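Local coordinates for nonsense-mediated mRNA decay protein 2 (Saccharomyces cerevisiae, PDB 4LUN) that takes part, through domains that include this N-terminal MIF4G domain, in nonsense-mediated decay of mRNAs with premature stop codons, at residues Glu78-Leu81 and Asn82-Asn85; Ser185-Arg188 and Glu189-Tyr193; Tyr193-Leu197 and Gly198-Thr202; Lys284-Pro287 and Ile288-Phe292. All blocks are in the same frame, centred on the assembly; numbering follows the deposited sequence. Where two conformers were deposited one is given.

How the interactions relate
All four contacts are local, each made along one helix or at a turn. Interaction 1 lies at the surface, where helix 69-81 gives way to a loop; its bonds are backbone ones, some of them weak. Interaction 2 is mostly buried, and branched aliphatic side chains dominate it. Interaction 3 follows directly on it, shares Y193, and connects helix 182-190 with helix 201-210; it is partly buried, and relies on a glycine, hydroxyls and two waters. Interaction 4 lies further out on helix 277-303, with regular helix bonds past a proline. It touches interaction 3 through R291 and F292, whereas interaction 1 stands clear of the other three.

Interaction 1: residues Glu78-Leu81 and Asn82-Asn85; sequences ECLL and NVLN
E78 meets N82 at the last turn of helix 69-81. Their side chains lie alongside each other and point the same way. The carboxylate and amide planes are 26° apart. E78 CG is 4.0 Å from N82 ND2, so the methylene part of the glutamate touches the amide. The same nitrogen, N82 ND2, comes to 2.8 Å from E78 O. N82 CG sits beside its own backbone N (chi1 -68°), which folds the amide back over the helix end. The other end of that amide, OD1, is bonded to R139 of helix 130-152. The backbone N of N82 makes a weak bond to E78 O.

C79 takes part through its backbone. Its O accepts from N82 N at 3.2 Å, but the donor sits above the carbonyl plane, 70° out of it. The regular bonding of the helix is therefore giving way here. This is a helix C-terminus in the all-helical, HEAT-repeat type MIF4G domain, and the chain leaves for the loop before helix 87-104.

L80 O receives V83 N in a long, weak bond of 3.4 Å. V83 CG2 rests 3.3 Å from L80 O and is also close to C79 O. L80 CD1 approaches V83 CG2 at 4.1 Å, the two side chains lying alongside. L80 itself is buried among V146 and L150 of helix 130-152 and A93 and I97 of helix 87-104.

L81 CB lies 3.4 Å from N82 N. The L81 side chain packs on F116, A119 and R139.

Interaction 2: residues Ser185-Arg188 and Glu189-Tyr193; sequences SILR and EILNY
I186 and I190 lie side by side and point the same way, one turn apart near the end of helix 182-190 in the MIF4G domain. I186 CG2 meets I190 CD1 at 4.1 Å. I190 CG1 stands between its backbone N and carbonyl carbon (chi1 67°), a crowded position that brings it 3.4 Å from I186 O. From there I190 CD1 also reaches L187 CD2 at 4.3 Å. With I190 cut back to an alanine, the methyls of I186 and L187 would probably lose their partner, and V140 and I203 some packing.

L187 CD2 approaches the branch point of L191, CG, at 4.2 Å. These two leucines face helix 231-271, where L187 packs on L235 and L238 and L191 on F242.

On the solvent side, R188 and N192 cross obliquely, with guanidinium and amide planes 71° apart. In one of the two conformers of N192, ND2 donates to R188 O, close to the amide plane; the bond is therefore doubtful. The chain then closes a type I turn from I190 to Y193. L191 N is bonded to L187 O at 3.0 Å, and L191 CG lies 3.2 Å from that oxygen.

Interaction 3: residues Tyr193-Leu197 and Gly198-Thr202; sequences YKFKL and GFTTT
F195 and T200 meet across the loop that joins helix 182-190 to helix 201-210, where a short 3-10 turn, F195 to L197, precedes helix 201-210 in the all-helical MIF4G domain. Their side chains cross at about a right angle. T200 OG1 comes to the edge of the F195 ring, near its plane, 3.9 Å from CD1. The threonine has OG1 between its backbone N and carbonyl carbon (chi1 70°). This leaves CG2 beside the N, where it touches Y193 O at 3.3 Å, while OG1 is bonded to L191 O, back at the end of the previous helix.

G198 N closes the 3-10 turn on F195 O at 3.0 Å, with the donor above the carbonyl plane. The backbone of G198 has a positive phi of 90°. A beta carbon here would be jammed against L197 O, which calls for glycine.

L197 CB lies against F199 CD2 at 3.9 Å, and L197 O sits over one face of the F199 ring. F199 CG is beside its own backbone N (chi1 -62°), which turns the ring back toward the leucine. K194 CG lies over the centre of the Y193 ring, and K194 NZ forms a salt bridge with D126.

Two waters bridge residues 193-197 and 198-202. One donates to K194 O and accepts weakly from F199 N. The other donates to both F195 O and T200 OG1, at 2.7 Å from the latter. T201 OG1 donates to G198 O at 2.7 Å.

Interaction 4: residues Lys284-Pro287 and Ile288-Phe292; sequences KLLP and IFIRF
L285 to P287 are bonded to F289 to R291 by regular i to i+4 helix bonds. I290 N donates to L286 O at 2.8 Å. F289 N donates likewise to L285 O, and R291 N to P287 O. P287 has no N-H, so the turn before it lacks a bond and the helix is kinked there. Helix 277-303 runs on through this proline kink and packs on helix 231-271, with I288 and F292 on L253.

With chi1 at -178°, the L286 branch runs opposite its backbone N, which carries CD1 to F289 and I290. L286 CD1 meets F289 CD2 obliquely at 4.1 Å, and I290 CG1 at the same distance alongside. I288 CD1 reaches back to L285 CD2 at 4.3 Å.

A bend at chi3 (-68°) lays the R291 guanidinium back with one face over P287 O, and NH1 is 4.2 Å from P287 CB. R291 NE is bonded to L197 O, and the group makes a cation-pi contact with F199. A leucine at R291 would probably leave L197 O without this donor and the F199 ring without its cation. The F292 ring has I288 CG2 at its edge and meets F195 edge-to-face.

Interaction 1: residues Glu78-Leu81 and Asn82-Asn85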
loop_
_atom_site.group_PDB
_atom_site.type_symbol
_atom_site.label_atom_id
_atom_site.label_comp_id
_atom_site.label_asym_id
_atom_site.label_seq_id
_atom_site.Cartn_x
_atom_site.Cartn_y
_atom_site.Cartn_z
ATOM N N GLU A 78 0.126 -1.455 -15.860
ATOM C CA GLU A 78 1.578 -1.501 -15.770
ATOM C C GLU A 78 2.144 -0.182 -15.245
ATOM O O GLU A 78 2.993 -0.175 -14.360
ATOM C CB GLU A 78 2.177 -1.840 -17.136
ATOM C CG GLU A 78 3.437 -2.670 -17.071
ATOM C CD GLU A 78 3.565 -3.609 -18.256
ATOM O OE1 GLU A 78 3.732 -4.829 -18.031
ATOM O OE2 GLU A 78 3.499 -3.132 -19.410
ATOM N N CYS A 79 1.660 0.936 -15.782
ATOM C CA CYS A 79 2.127 2.251 -15.336
ATOM C C CYS A 79 1.820 2.505 -13.865
ATOM O O CYS A 79 2.649 3.059 -13.140
ATOM C CB CYS A 79 1.510 3.362 -16.181
ATOM S SG CYS A 79 2.023 3.313 -17.904
ATOM N N LEU A 80 0.624 2.113 -13.433
ATOM C CA LEU A 80 0.197 2.356 -12.059
ATOM C C LEU A 80 1.044 1.566 -11.068
ATOM O O LEU A 80 1.423 2.069 -10.006
ATOM C CB LEU A 80 -1.278 1.986 -11.891
ATOM C CG LEU A 80 -2.044 2.820 -10.875
ATOM C CD1 LEU A 80 -1.785 4.298 -11.123
ATOM C CD2 LEU A 80 -3.529 2.503 -10.989
ATOM N N LEU A 81 1.337 0.323 -11.423
ATOM C CA LEU A 81 2.114 -0.548 -10.550
ATOM C C LEU A 81 3.555 -0.071 -10.445
ATOM O O LEU A 81 4.266 -0.433 -9.512
ATOM C CB LEU A 81 2.065 -1.994 -11.047
ATOM C CG LEU A 81 0.740 -2.751 -10.936
ATOM C CD1 LEU A 81 0.825 -4.090 -11.657
ATOM C CD2 LEU A 81 0.381 -2.971 -9.483
ATOM N N ASN A 82 3.985 0.748 -11.401
ATOM C CA ASN A 82 5.367 1.201 -11.444
ATOM C C ASN A 82 5.553 2.682 -11.114
ATOM O O ASN A 82 6.626 3.241 -11.340
ATOM C CB ASN A 82 5.978 0.892 -12.816
ATOM C CG ASN A 82 6.159 -0.597 -13.050
ATOM O OD1 ASN A 82 6.713 -1.306 -12.208
ATOM N ND2 ASN A 82 5.691 -1.077 -14.194
ATOM N N VAL A 83 4.515 3.319 -10.586
ATOM C CA VAL A 83 4.634 4.712 -10.153
ATOM C C VAL A 83 5.737 4.828 -9.102
ATOM O O VAL A 83 5.799 4.027 -8.170
ATOM C CB VAL A 83 3.303 5.256 -9.589
ATOM C CG1 VAL A 83 3.471 6.685 -9.082
ATOM C CG2 VAL A 83 2.215 5.207 -10.651
ATOM N N LEU A 84 6.611 5.816 -9.266
ATOM C CA LEU A 84 7.726 6.010 -8.344
ATOM C C LEU A 84 7.216 6.406 -6.962
ATOM O O LEU A 84 6.039 6.739 -6.802
ATOM C CB LEU A 84 8.656 7.098 -8.882
ATOM C CG LEU A 84 9.106 6.941 -10.334
ATOM C CD1 LEU A 84 9.773 8.215 -10.836
ATOM C CD2 LEU A 84 10.043 5.751 -10.478
ATOM N N ASN A 85 8.090 6.367 -5.960
ATOM C CA ASN A 85 7.740 6.937 -4.665
ATOM C C ASN A 85 8.099 8.418 -4.639
ATOM O O ASN A 85 9.074 8.838 -4.012
ATOM C CB ASN A 85 8.409 6.201 -3.505
ATOM C CG ASN A 85 8.010 6.771 -2.154
ATOM O OD1 ASN A 85 6.953 7.391 -2.016
ATOM N ND2 ASN A 85 8.863 6.577 -1.153
#

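Interaction 2: residues Ser185-Arg188 and Glu189-Tyr193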
loop_
_atom_site.group_PDB
_atom_site.type_symbol
_atom_site.label_atom_id
_atom_site.label_comp_id
_atom_site.label_asym_id
_atom_site.label_seq_id
_atom_site.Cartn_x
_atom_site.Cartn_y
_atom_site.Cartn_z
ATOM N N SER A 185 -8.773 -5.742 4.105
ATOM C CA SER A 185 -8.461 -7.016 3.457
ATOM C C SER A 185 -7.043 -7.025 2.916
ATOM O O SER A 185 -6.288 -7.988 3.119
ATOM C CB SER A 185 -9.461 -7.341 2.345
ATOM O OG SER A 185 -10.758 -7.546 2.886
ATOM N N ILE A 186 -6.678 -5.940 2.249
ATOM C CA ILE A 186 -5.317 -5.799 1.715
ATOM C C ILE A 186 -4.261 -5.813 2.830
ATOM O O ILE A 186 -3.237 -6.517 2.748
ATOM C CB ILE A 186 -5.224 -4.494 0.909
ATOM C CG1 ILE A 186 -6.052 -4.619 -0.367
ATOM C CG2 ILE A 186 -3.761 -4.153 0.537
ATOM C CD1 ILE A 186 -6.305 -3.278 -1.050
ATOM N N LEU A 187 -4.474 -5.020 3.870
ATOM C CA LEU A 187 -3.474 -4.946 4.932
ATOM C C LEU A 187 -3.362 -6.247 5.719
ATOM O O LEU A 187 -2.260 -6.648 6.108
ATOM C CB LEU A 187 -3.748 -3.760 5.847
ATOM C CG LEU A 187 -3.289 -2.447 5.221
ATOM C CD1 LEU A 187 -4.036 -1.248 5.809
ATOM C CD2 LEU A 187 -1.787 -2.331 5.461
ATOM N N ARG A 188 -4.482 -6.921 5.950
ATOM C CA ARG A 188 -4.411 -8.199 6.665
ATOM C C ARG A 188 -3.563 -9.228 5.918
ATOM O O ARG A 188 -2.893 -10.071 6.538
ATOM C CB ARG A 188 -5.799 -8.773 6.941
ATOM C CG ARG A 188 -5.749 -9.862 8.008
ATOM C CD ARG A 188 -7.002 -9.897 8.846
ATOM N NE ARG A 188 -8.068 -10.634 8.183
ATOM C CZ ARG A 188 -9.133 -11.118 8.811
ATOM N NH1 ARG A 188 -9.266 -10.948 10.119
ATOM N NH2 ARG A 188 -10.058 -11.777 8.131
ATOM N N GLU A 189 -3.602 -9.167 4.593
ATOM C CA GLU A 189 -2.768 -10.036 3.767
ATOM C C GLU A 189 -1.288 -9.633 3.839
ATOM O O GLU A 189 -0.456 -10.419 4.260
ATOM C CB GLU A 189 -3.261 -10.053 2.309
ATOM C CG GLU A 189 -2.309 -10.740 1.296
ATOM C CD GLU A 189 -2.440 -12.263 1.261
ATOM O OE1 GLU A 189 -3.121 -12.825 2.146
ATOM O OE2 GLU A 189 -1.869 -12.896 0.334
ATOM N N ILE A 190 -0.970 -8.406 3.438
ATOM C CA ILE A 190 0.434 -8.024 3.264
ATOM C C ILE A 190 1.220 -7.896 4.576
ATOM O O ILE A 190 2.433 -8.082 4.596
ATOM C CB ILE A 190 0.588 -6.765 2.372
ATOM C CG1 ILE A 190 0.010 -5.514 3.058
ATOM C CG2 ILE A 190 -0.054 -7.015 0.987
ATOM C CD1 ILE A 190 0.046 -4.273 2.147
ATOM N N LEU A 191 0.538 -7.621 5.682
ATOM C CA LEU A 191 1.239 -7.535 6.950
ATOM C C LEU A 191 1.658 -8.908 7.456
ATOM O O LEU A 191 2.469 -9.009 8.380
ATOM C CB LEU A 191 0.376 -6.845 7.999
ATOM C CG LEU A 191 0.137 -5.365 7.729
ATOM C CD1 LEU A 191 -0.764 -4.790 8.817
ATOM C CD2 LEU A 191 1.451 -4.617 7.692
ATOM N N ASN A 192 1.113 -9.953 6.834
ATOM C CA ASN A 192 1.281 -11.308 7.354
ATOM C C ASN A 192 2.096 -12.240 6.454
ATOM O O ASN A 192 1.892 -13.456 6.441
ATOM C CB ASN A 192 -0.082 -11.922 7.687
ATOM C CG ASN A 192 -0.683 -11.340 8.963
ATOM O OD1 ASN A 192 -0.246 -11.666 10.069
ATOM N ND2 ASN A 192 -1.673 -10.466 8.816
ATOM N N TYR A 193 3.027 -11.673 5.703
ATOM C CA TYR A 193 3.983 -12.505 4.982
ATOM C C TYR A 193 5.300 -12.504 5.749
ATOM O O TYR A 193 5.956 -11.466 5.858
ATOM C CB TYR A 193 4.207 -11.997 3.564
ATOM C CG TYR A 193 5.253 -12.791 2.807
ATOM C CD1 TYR A 193 5.008 -14.105 2.407
ATOM C CD2 TYR A 193 6.479 -12.229 2.488
ATOM C CE1 TYR A 193 5.972 -14.836 1.712
ATOM C CE2 TYR A 193 7.445 -12.949 1.802
ATOM C CZ TYR A 193 7.186 -14.252 1.413
ATOM O OH TYR A 193 8.164 -14.959 0.717
#

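Interaction 3: residues Tyr193-Leu197 and Gly198-Thr202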
loop_
_atom_site.group_PDB
_atom_site.type_symbol
_atom_site.label_atom_id
_atom_site.label_comp_id
_atom_site.label_asym_id
_atom_site.label_seq_id
_atom_site.Cartn_x
_atom_site.Cartn_y
_atom_site.Cartn_z
ATOM N N TYR A 193 3.027 -11.673 5.703
ATOM C CA TYR A 193 3.983 -12.505 4.982
ATOM C C TYR A 193 5.300 -12.504 5.749
ATOM O O TYR A 193 5.956 -11.466 5.858
ATOM C CB TYR A 193 4.207 -11.997 3.564
ATOM C CG TYR A 193 5.253 -12.791 2.807
ATOM C CD1 TYR A 193 5.008 -14.105 2.407
ATOM C CD2 TYR A 193 6.479 -12.229 2.488
ATOM C CE1 TYR A 193 5.972 -14.836 1.712
ATOM C CE2 TYR A 193 7.445 -12.949 1.802
ATOM C CZ TYR A 193 7.186 -14.252 1.413
ATOM O OH TYR A 193 8.164 -14.959 0.717
ATOM N N LYS A 194 5.665 -13.661 6.301
ATOM C CA LYS A 194 6.911 -13.807 7.064
ATOM C C LYS A 194 7.022 -12.757 8.169
ATOM O O LYS A 194 8.071 -12.142 8.336
ATOM C CB LYS A 194 8.135 -13.744 6.143
ATOM C CG LYS A 194 8.165 -14.827 5.073
ATOM C CD LYS A 194 8.421 -16.192 5.690
ATOM C CE LYS A 194 9.667 -16.174 6.545
ATOM N NZ LYS A 194 10.169 -17.552 6.815
ATOM N N PHE A 195 5.921 -12.547 8.893
ATOM C CA PHE A 195 5.858 -11.505 9.913
ATOM C C PHE A 195 7.015 -11.558 10.883
ATOM O O PHE A 195 7.525 -10.519 11.299
ATOM C CB PHE A 195 4.553 -11.588 10.701
ATOM C CG PHE A 195 4.584 -10.825 11.999
ATOM C CD1 PHE A 195 4.355 -9.456 12.015
ATOM C CD2 PHE A 195 4.804 -11.479 13.206
ATOM C CE1 PHE A 195 4.388 -8.746 13.206
ATOM C CE2 PHE A 195 4.834 -10.771 14.416
ATOM C CZ PHE A 195 4.625 -9.406 14.412
ATOM N N LYS A 196 7.441 -12.766 11.241
ATOM C CA LYS A 196 8.455 -12.902 12.284
ATOM C C LYS A 196 9.817 -12.309 11.923
ATOM O O LYS A 196 10.629 -12.053 12.827
ATOM C CB LYS A 196 8.557 -14.356 12.783
ATOM C CG LYS A 196 7.339 -14.775 13.603
ATOM C CD LYS A 196 7.606 -16.016 14.446
ATOM C CE LYS A 196 7.949 -17.226 13.590
ATOM N NZ LYS A 196 8.205 -18.430 14.447
ATOM N N LEU A 197 10.051 -12.058 10.626
ATOM C CA LEU A 197 11.302 -11.435 10.160
ATOM C C LEU A 197 11.315 -9.921 10.339
ATOM O O LEU A 197 12.383 -9.314 10.330
ATOM C CB LEU A 197 11.663 -11.833 8.715
ATOM C CG LEU A 197 11.999 -13.315 8.541
ATOM C CD1 LEU A 197 12.404 -13.591 7.101
ATOM C CD2 LEU A 197 13.104 -13.746 9.512
ATOM N N GLY A 198 10.145 -9.314 10.526
ATOM C CA GLY A 198 10.071 -7.896 10.863
ATOM C C GLY A 198 9.990 -6.920 9.700
ATOM O O GLY A 198 9.840 -5.716 9.911
ATOM N N PHE A 199 10.100 -7.409 8.470
ATOM C CA PHE A 199 10.005 -6.502 7.326
ATOM C C PHE A 199 8.604 -5.893 7.152
ATOM O O PHE A 199 8.460 -4.745 6.692
ATOM C CB PHE A 199 10.447 -7.203 6.028
ATOM C CG PHE A 199 11.882 -7.666 6.038
ATOM C CD1 PHE A 199 12.914 -6.754 5.923
ATOM C CD2 PHE A 199 12.193 -9.013 6.143
ATOM C CE1 PHE A 199 14.236 -7.175 5.923
ATOM C CE2 PHE A 199 13.527 -9.442 6.146
ATOM C CZ PHE A 199 14.538 -8.515 6.041
ATOM N N THR A 200 7.553 -6.635 7.496
ATOM C CA THR A 200 6.218 -6.072 7.274
ATOM C C THR A 200 5.858 -5.008 8.296
ATOM O O THR A 200 4.907 -4.256 8.083
ATOM C CB THR A 200 5.093 -7.123 7.238
ATOM O OG1 THR A 200 4.890 -7.652 8.546
ATOM C CG2 THR A 200 5.436 -8.240 6.260
ATOM N N THR A 201 6.595 -4.931 9.401
ATOM C CA THR A 201 6.310 -3.886 10.387
ATOM C C THR A 201 6.527 -2.514 9.745
ATOM O O THR A 201 5.883 -1.538 10.134
ATOM C CB THR A 201 7.149 -4.003 11.684
ATOM O OG1 THR A 201 8.537 -3.897 11.370
ATOM C CG2 THR A 201 6.884 -5.310 12.429
ATOM N N THR A 202 7.423 -2.430 8.767
ATOM C CA THR A 202 7.644 -1.159 8.079
ATOM C C THR A 202 6.515 -0.764 7.119
ATOM O O THR A 202 6.370 0.411 6.771
ATOM C CB THR A 202 9.014 -1.097 7.368
ATOM O OG1 THR A 202 8.979 -1.879 6.163
ATOM C CG2 THR A 202 10.108 -1.610 8.295
HETATM O O HOH W 1 8.699 -9.742 7.525
HETATM O O HOH W 2 7.023 -8.022 10.166
#

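Interaction 4: residues Lys284-Pro287 and Ile288-Phe292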
loop_
_atom_site.group_PDB
_atom_site.type_symbol
_atom_site.label_atom_id
_atom_site.label_comp_id
_atom_site.label_asym_id
_atom_site.label_seq_id
_atom_site.Cartn_x
_atom_site.Cartn_y
_atom_site.Cartn_z
ATOM N N LYS A 284 23.071 -12.983 14.033
ATOM C CA LYS A 284 21.921 -13.365 13.215
ATOM C C LYS A 284 20.603 -12.775 13.705
ATOM O O LYS A 284 19.712 -12.496 12.905
ATOM C CB LYS A 284 21.783 -14.891 13.158
ATOM C CG LYS A 284 22.902 -15.599 12.418
ATOM C CD LYS A 284 22.601 -17.091 12.292
ATOM C CE LYS A 284 23.733 -17.843 11.606
ATOM N NZ LYS A 284 24.670 -18.452 12.587
ATOM N N LEU A 285 20.469 -12.600 15.017
ATOM C CA LEU A 285 19.224 -12.111 15.592
ATOM C C LEU A 285 19.142 -10.596 15.665
ATOM O O LEU A 285 18.051 -10.029 15.612
ATOM C CB LEU A 285 19.028 -12.673 16.998
ATOM C CG LEU A 285 18.535 -14.110 17.098
ATOM C CD1 LEU A 285 18.437 -14.505 18.565
ATOM C CD2 LEU A 285 17.179 -14.246 16.399
ATOM N N LEU A 286 20.288 -9.941 15.813
ATOM C CA LEU A 286 20.289 -8.497 16.069
ATOM C C LEU A 286 19.542 -7.649 15.024
ATOM O O LEU A 286 18.732 -6.788 15.398
ATOM C CB LEU A 286 21.719 -7.976 16.294
ATOM C CG LEU A 286 21.816 -6.479 16.621
ATOM C CD1 LEU A 286 21.149 -6.141 17.943
ATOM C CD2 LEU A 286 23.252 -5.990 16.615
ATOM N N PRO A 287 19.776 -7.892 13.719
ATOM C CA PRO A 287 19.046 -7.088 12.731
ATOM C C PRO A 287 17.533 -7.274 12.822
ATOM O O PRO A 287 16.786 -6.332 12.555
ATOM C CB PRO A 287 19.558 -7.633 11.388
ATOM C CG PRO A 287 20.848 -8.253 11.690
ATOM C CD PRO A 287 20.712 -8.825 13.066
ATOM N N ILE A 288 17.083 -8.470 13.190
ATOM C CA ILE A 288 15.651 -8.707 13.351
ATOM C C ILE A 288 15.165 -7.930 14.561
ATOM O O ILE A 288 14.106 -7.304 14.525
ATOM C CB ILE A 288 15.346 -10.191 13.570
ATOM C CG1 ILE A 288 16.008 -11.034 12.475
ATOM C CG2 ILE A 288 13.856 -10.421 13.592
ATOM C CD1 ILE A 288 15.876 -12.530 12.699
ATOM N N PHE A 289 15.927 -7.992 15.653
ATOM C CA PHE A 289 15.567 -7.232 16.850
ATOM C C PHE A 289 15.479 -5.750 16.527
ATOM O O PHE A 289 14.539 -5.073 16.944
ATOM C CB PHE A 289 16.599 -7.440 17.958
ATOM C CG PHE A 289 16.449 -6.474 19.114
ATOM C CD1 PHE A 289 15.355 -6.545 19.955
ATOM C CD2 PHE A 289 17.406 -5.502 19.359
ATOM C CE1 PHE A 289 15.211 -5.662 21.011
ATOM C CE2 PHE A 289 17.256 -4.615 20.426
ATOM C CZ PHE A 289 16.165 -4.711 21.249
ATOM N N ILE A 290 16.467 -5.241 15.791
ATOM C CA ILE A 290 16.473 -3.814 15.477
ATOM C C ILE A 290 15.248 -3.420 14.637
ATOM O O ILE A 290 14.674 -2.354 14.844
ATOM C CB ILE A 290 17.800 -3.360 14.793
ATOM C CG1 ILE A 290 18.982 -3.499 15.760
ATOM C CG2 ILE A 290 17.682 -1.930 14.262
ATOM C CD1 ILE A 290 18.769 -2.836 17.104
ATOM N N ARG A 291 14.838 -4.272 13.698
ATOM C CA ARG A 291 13.629 -3.982 12.928
ATOM C C ARG A 291 12.397 -3.887 13.831
ATOM O O ARG A 291 11.591 -2.961 13.718
ATOM C CB ARG A 291 13.405 -5.040 11.837
ATOM C CG ARG A 291 14.270 -4.820 10.598
ATOM C CD ARG A 291 13.780 -5.653 9.416
ATOM N NE ARG A 291 13.974 -7.084 9.636
ATOM C CZ ARG A 291 15.110 -7.732 9.395
ATOM N NH1 ARG A 291 16.166 -7.081 8.924
ATOM N NH2 ARG A 291 15.184 -9.036 9.614
ATOM N N PHE A 292 12.261 -4.837 14.747
ATOM C CA PHE A 292 11.116 -4.821 15.650
ATOM C C PHE A 292 11.141 -3.661 16.636
ATOM O O PHE A 292 10.102 -3.074 16.917
ATOM C CB PHE A 292 10.973 -6.165 16.372
ATOM C CG PHE A 292 10.226 -7.173 15.562
ATOM C CD1 PHE A 292 8.836 -7.143 15.541
ATOM C CD2 PHE A 292 10.896 -8.102 14.781
ATOM C CE1 PHE A 292 8.120 -8.049 14.763
ATOM C CE2 PHE A 292 10.188 -9.012 14.000
ATOM C CZ PHE A 292 8.796 -8.986 13.999
#